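PDB 4BLP: packaging enzyme P4, which probably works as a hexameric RecA-like helicase that hydrolyses NTP to drive the viral RNA genome into the phage capsid. Local coordinates for residues His149-Gly154 with Thr281-Ala286; Val210-Phe215 with Leu253-Asn258. All coordinates share one frame; numbering follows the deposited sequence.

Contact 1. Residues His149-Gly154 with Thr281-Ala286; sequences HVVVGG and TVVNNA
The imidazole of His149 reaches across to the hydroxyl of Thr281, its NE2 lying 2.7 Å from OG1, and the two form a hydrogen bond. His149 holds CG anti to its backbone N (chi1 -174°), which carries the ring across to the neighbouring strand, where it crosses the Thr281 side chain obliquely; OG1 comes in at the ring edge, close to its plane. ND1 bonds to His144 and OG1 also to Gln291, so the buried imidazole is held through both nitrogens. A threonine suits this place, its hydroxyl serving two neighbours while the side chain also touches Trp162.

Behind these side chains run two adjacent parallel strands of the RecA-like P-loop NTPase core. Thr281 N donates to Val150 O at 2.9 Å, Val152 N to Thr281 O at 2.8 Å, and Val283 N to Val152 O at 2.9 Å, each approaching nearly along the C=O axis. On the face of Thr281, Val151 CG1 meets Val283 CG2 at 3.8 Å, beneath helix 159-164. On the other face, Val152 and Val282 pack against Tyr270 of helix 266-274; beta-branched valines fit this extended backbone.

Gly153 begins the probable Walker A loop, and its carbonyl O accepts a bond from Lys159. Having no CB, it can hold phi near 170° without pressing on Val283 O. Beyond it a water accepts from Gly154 N (3.2 Å) and donates to Val283 O (3.0 Å).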
loop_
_atom_site.group_PDB
_atom_site.type_symbol
_atom_site.label_atom_id
_atom_site.label_comp_id
_atom_site.label_asym_id
_atom_site.label_seq_id
_atom_site.Cartn_x
_atom_site.Cartn_y
_atom_site.Cartn_z
ATOM N N HIS D 149 -16.692 14.750 -25.202
ATOM C CA HIS D 149 -15.944 14.384 -26.416
ATOM C C HIS D 149 -14.479 14.537 -26.068
ATOM O O HIS D 149 -14.068 15.632 -25.703
ATOM C CB HIS D 149 -16.305 15.288 -27.618
ATOM C CG HIS D 149 -15.657 14.838 -28.891
ATOM N ND1 HIS D 149 -16.385 14.191 -29.873
ATOM C CD2 HIS D 149 -14.357 14.906 -29.281
ATOM C CE1 HIS D 149 -15.521 13.923 -30.846
ATOM N NE2 HIS D 149 -14.287 14.319 -30.534
ATOM N N VAL D 150 -13.689 13.486 -26.158
ATOM C CA VAL D 150 -12.279 13.657 -25.807
ATOM C C VAL D 150 -11.419 13.674 -27.062
ATOM O O VAL D 150 -11.689 12.945 -28.027
ATOM C CB VAL D 150 -11.776 12.594 -24.791
ATOM C CG1 VAL D 150 -12.544 12.705 -23.469
ATOM C CG2 VAL D 150 -11.891 11.195 -25.368
ATOM N N VAL D 151 -10.365 14.483 -27.033
ATOM C CA VAL D 151 -9.395 14.602 -28.117
ATOM C C VAL D 151 -8.128 14.001 -27.572
ATOM O O VAL D 151 -7.570 14.530 -26.625
ATOM C CB VAL D 151 -9.231 16.085 -28.565
ATOM C CG1 VAL D 151 -8.140 16.221 -29.656
ATOM C CG2 VAL D 151 -10.580 16.633 -29.048
ATOM N N VAL D 152 -7.665 12.879 -28.183
ATOM C CA VAL D 152 -6.582 12.080 -27.648
ATOM C C VAL D 152 -5.357 12.102 -28.534
ATOM O O VAL D 152 -5.463 12.116 -29.746
ATOM C CB VAL D 152 -7.077 10.599 -27.461
ATOM C CG1 VAL D 152 -6.074 9.766 -26.698
ATOM C CG2 VAL D 152 -8.419 10.551 -26.722
ATOM N N GLY D 153 -4.188 12.050 -27.908
ATOM C CA GLY D 153 -2.931 11.984 -28.641
ATOM C C GLY D 153 -1.784 12.173 -27.690
ATOM O O GLY D 153 -1.993 12.705 -26.600
ATOM N N GLY D 154 -0.587 11.773 -28.105
ATOM C CA GLY D 154 0.590 11.881 -27.257
ATOM C C GLY D 154 1.166 13.275 -27.176
ATOM O O GLY D 154 0.613 14.241 -27.709
ATOM N N THR D 281 -11.830 11.775 -30.672
ATOM C CA THR D 281 -11.031 12.111 -31.863
ATOM C C THR D 281 -9.581 11.836 -31.537
ATOM O O THR D 281 -9.094 12.314 -30.506
ATOM C CB THR D 281 -11.220 13.604 -32.288
ATOM O OG1 THR D 281 -12.597 13.846 -32.563
ATOM C CG2 THR D 281 -10.388 13.973 -33.541
ATOM N N VAL D 282 -8.912 11.046 -32.378
ATOM C CA VAL D 282 -7.466 10.781 -32.240
ATOM C C VAL D 282 -6.767 11.758 -33.182
ATOM O O VAL D 282 -7.102 11.825 -34.383
ATOM C CB VAL D 282 -7.072 9.307 -32.553
ATOM C CG1 VAL D 282 -5.546 9.127 -32.471
ATOM C CG2 VAL D 282 -7.787 8.343 -31.610
ATOM N N VAL D 283 -5.812 12.525 -32.642
ATOM C CA VAL D 283 -5.081 13.514 -33.432
ATOM C C VAL D 283 -3.584 13.169 -33.471
ATOM O O VAL D 283 -3.003 12.753 -32.468
ATOM C CB VAL D 283 -5.334 14.960 -32.869
ATOM C CG1 VAL D 283 -4.339 15.995 -33.398
ATOM C CG2 VAL D 283 -6.774 15.409 -33.128
ATOM N N ASN D 284 -2.976 13.400 -34.607
ATOM C CA ASN D 284 -1.525 13.283 -34.802
ATOM C C ASN D 284 -1.143 14.307 -35.833
ATOM O O ASN D 284 -1.856 14.468 -36.835
ATOM C CB ASN D 284 -1.073 11.873 -35.190
ATOM C CG ASN D 284 0.425 11.716 -35.140
ATOM O OD1 ASN D 284 1.086 12.202 -34.226
ATOM N ND2 ASN D 284 0.989 11.054 -36.130
ATOM N N ASN D 285 -0.057 15.049 -35.562
ATOM C CA ASN D 285 0.413 16.140 -36.425
ATOM C C ASN D 285 -0.734 17.153 -36.668
ATOM O O ASN D 285 -0.933 17.604 -37.799
ATOM C CB ASN D 285 0.993 15.611 -37.769
ATOM C CG ASN D 285 2.064 14.557 -37.628
ATOM O OD1 ASN D 285 1.975 13.478 -38.222
ATOM N ND2 ASN D 285 3.107 14.842 -36.847
ATOM N N ALA D 286 -1.507 17.467 -35.593
ATOM C CA ALA D 286 -2.650 18.398 -35.583
ATOM C C ALA D 286 -3.715 18.048 -36.648
ATOM O O ALA D 286 -4.407 18.938 -37.154
ATOM C CB ALA D 286 -2.179 19.843 -35.751
HETATM O O HOH W 1 -0.912 11.035 -31.209
#

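Contact 2. Residues Val210-Phe215 with Leu253-Asn258; sequences VVIDSF and LVAAIN
Strands 210-213 and 252-257 are parallel neighbours in the RecA-like core, joined by a beta-alpha-beta crossover through helices 216-221 and 233-248. The pairing is tightest around Ala255, whose CB sits 3.5 Å from the centroid of the Phe215 ring and only 5° off its normal, a CH-pi contact in which one methyl meets all six ring carbons almost equally. Phe215 sets CG anti to its carbonyl carbon (chi1 -86°), laying the ring back over the strand; a bare methyl suits the spot because it lets the ring come down so closely. At the ring's edge lies Ile257 CD1, 4.0 Å from Phe215 CB, and Met196 of helix 193-205 also touches the Phe215 side chain. Ala256 points to the opposite face, where Val211, Val254 and Ala256 all touch Leu163 of helix 159-164.

The backbone is firm in the middle, with Ala256 N giving a nearly straight bond to Ile212 O at 3.0 Å, and Ile212 N a shorter but more bent one to Val254 O at 2.8 Å. It slackens at the Val210 end: Val254 N reaches Val210 O only weakly, at 3.4 Å, and side-by-side Val210 CG1 and Leu253 CD2 (3.7 Å) supply apolar contact instead. At the other end, partly exposed Asn258 makes no contact with 210-215.

Asp213 turns away from strand 252-257 to a salt bridge with Arg173 and a weak hydrogen bond to Ser160, consistent with a Walker B aspartate. A cis peptide joins it to Ser214, as after the equivalent aspartate of RecA, and Ser214 OG bonds to Glu176. After this kink Phe215, the N-cap of helix 216-221, returns to the strand, its N donating to Ala256 O at 2.9 Å.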
loop_
_atom_site.group_PDB
_atom_site.type_symbol
_atom_site.label_atom_id
_atom_site.label_comp_id
_atom_site.label_asym_id
_atom_site.label_seq_id
_atom_site.Cartn_x
_atom_site.Cartn_y
_atom_site.Cartn_z
ATOM N N VAL D 210 -17.233 24.948 -25.668
ATOM C CA VAL D 210 -16.125 25.037 -24.715
ATOM C C VAL D 210 -15.208 23.839 -24.866
ATOM O O VAL D 210 -15.658 22.688 -24.953
ATOM C CB VAL D 210 -16.650 25.217 -23.239
ATOM C CG1 VAL D 210 -17.752 24.234 -22.884
ATOM C CG2 VAL D 210 -15.519 25.137 -22.206
ATOM N N VAL D 211 -13.911 24.120 -24.871
ATOM C CA VAL D 211 -12.863 23.090 -24.954
ATOM C C VAL D 211 -12.049 23.191 -23.686
ATOM O O VAL D 211 -11.773 24.301 -23.238
ATOM C CB VAL D 211 -11.999 23.343 -26.224
ATOM C CG1 VAL D 211 -10.641 22.634 -26.128
ATOM C CG2 VAL D 211 -12.784 22.975 -27.499
ATOM N N ILE D 212 -11.641 22.056 -23.131
ATOM C CA ILE D 212 -10.804 22.032 -21.927
ATOM C C ILE D 212 -9.409 21.568 -22.294
ATOM O O ILE D 212 -9.223 20.441 -22.752
ATOM C CB ILE D 212 -11.403 21.157 -20.804
ATOM C CG1 ILE D 212 -12.824 21.701 -20.443
ATOM C CG2 ILE D 212 -10.494 21.174 -19.567
ATOM C CD1 ILE D 212 -13.833 20.607 -20.294
ATOM N N ASP D 213 -8.431 22.456 -22.047
ATOM C CA ASP D 213 -7.022 22.200 -22.268
ATOM C C ASP D 213 -6.336 22.268 -20.908
ATOM O O ASP D 213 -5.959 23.356 -20.488
ATOM C CB ASP D 213 -6.438 23.229 -23.253
ATOM C CG ASP D 213 -4.984 22.994 -23.567
ATOM O OD1 ASP D 213 -4.488 21.878 -23.282
ATOM O OD2 ASP D 213 -4.310 23.954 -24.006
ATOM N N SER D 214 -6.260 21.148 -20.166
ATOM C CA SER D 214 -6.609 19.790 -20.628
ATOM C C SER D 214 -7.018 18.922 -19.442
ATOM O O SER D 214 -7.136 19.427 -18.313
ATOM C CB SER D 214 -5.360 19.165 -21.277
ATOM O OG SER D 214 -4.390 18.875 -20.275
ATOM N N PHE D 215 -7.159 17.605 -19.676
ATOM C CA PHE D 215 -7.466 16.672 -18.594
ATOM C C PHE D 215 -6.191 15.992 -18.074
ATOM O O PHE D 215 -6.278 14.956 -17.409
ATOM C CB PHE D 215 -8.515 15.629 -19.080
ATOM C CG PHE D 215 -9.965 16.026 -18.957
ATOM C CD1 PHE D 215 -10.325 17.319 -18.596
ATOM C CD2 PHE D 215 -10.985 15.092 -19.166
ATOM C CE1 PHE D 215 -11.681 17.688 -18.484
ATOM C CE2 PHE D 215 -12.345 15.453 -19.016
ATOM C CZ PHE D 215 -12.688 16.752 -18.688
ATOM N N LEU D 253 -19.199 18.749 -23.517
ATOM C CA LEU D 253 -17.880 19.275 -23.180
ATOM C C LEU D 253 -16.874 18.592 -24.082
ATOM O O LEU D 253 -17.054 17.419 -24.415
ATOM C CB LEU D 253 -17.474 19.032 -21.694
ATOM C CG LEU D 253 -18.346 19.724 -20.649
ATOM C CD1 LEU D 253 -17.791 19.504 -19.235
ATOM C CD2 LEU D 253 -18.523 21.193 -20.957
ATOM N N VAL D 254 -15.826 19.321 -24.472
ATOM C CA VAL D 254 -14.750 18.788 -25.312
ATOM C C VAL D 254 -13.485 18.879 -24.477
ATOM O O VAL D 254 -13.252 19.931 -23.874
ATOM C CB VAL D 254 -14.611 19.528 -26.655
ATOM C CG1 VAL D 254 -13.457 18.924 -27.479
ATOM C CG2 VAL D 254 -15.937 19.464 -27.438
ATOM N N ALA D 255 -12.702 17.803 -24.369
ATOM C CA ALA D 255 -11.481 17.907 -23.557
ATOM C C ALA D 255 -10.311 17.207 -24.209
ATOM O O ALA D 255 -10.495 16.109 -24.722
ATOM C CB ALA D 255 -11.731 17.296 -22.189
ATOM N N ALA D 256 -9.108 17.817 -24.140
ATOM C CA ALA D 256 -7.869 17.172 -24.602
ATOM C C ALA D 256 -7.374 16.219 -23.518
ATOM O O ALA D 256 -7.402 16.558 -22.324
ATOM C CB ALA D 256 -6.794 18.222 -24.908
ATOM N N ILE D 257 -6.898 15.039 -23.912
ATOM C CA ILE D 257 -6.340 14.124 -22.936
ATOM C C ILE D 257 -5.209 13.309 -23.549
ATOM O O ILE D 257 -5.275 12.940 -24.724
ATOM C CB ILE D 257 -7.469 13.215 -22.337
ATOM C CG1 ILE D 257 -7.011 12.498 -21.066
ATOM C CG2 ILE D 257 -8.052 12.222 -23.381
ATOM C CD1 ILE D 257 -8.212 11.866 -20.272
ATOM N N ASN D 258 -4.166 13.060 -22.762
ATOM C CA ASN D 258 -3.041 12.204 -23.177
ATOM C C ASN D 258 -2.930 11.118 -22.107
ATOM O O ASN D 258 -2.388 11.412 -21.048
ATOM C CB ASN D 258 -1.748 12.999 -23.350
ATOM C CG ASN D 258 -0.541 12.095 -23.557
ATOM O OD1 ASN D 258 -0.659 10.877 -23.762
ATOM N ND2 ASN D 258 0.656 12.678 -23.548
#

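Contacts 1 and 2 are successive slices of one sheet, their centres about 10 Å apart, with strand 252-257 of contact 2 lying directly beside strand 147-152 of contact 1. Probable hydrogen bonds stitch the seam: His149 N lies 2.8 Å from Leu253 O, and Val151 N lies 2.8 Å from Ala255 O. Where the strands end, Gly153 O packs against Asn258 CB at 3.3 Å, bringing the start of the probable Walker A loop beside the end of strand 252-257. Contact 2 adds Asp213, so the two contacts approach the likely nucleotide site from different strands. Helix 159-164 packs on residues of both contacts.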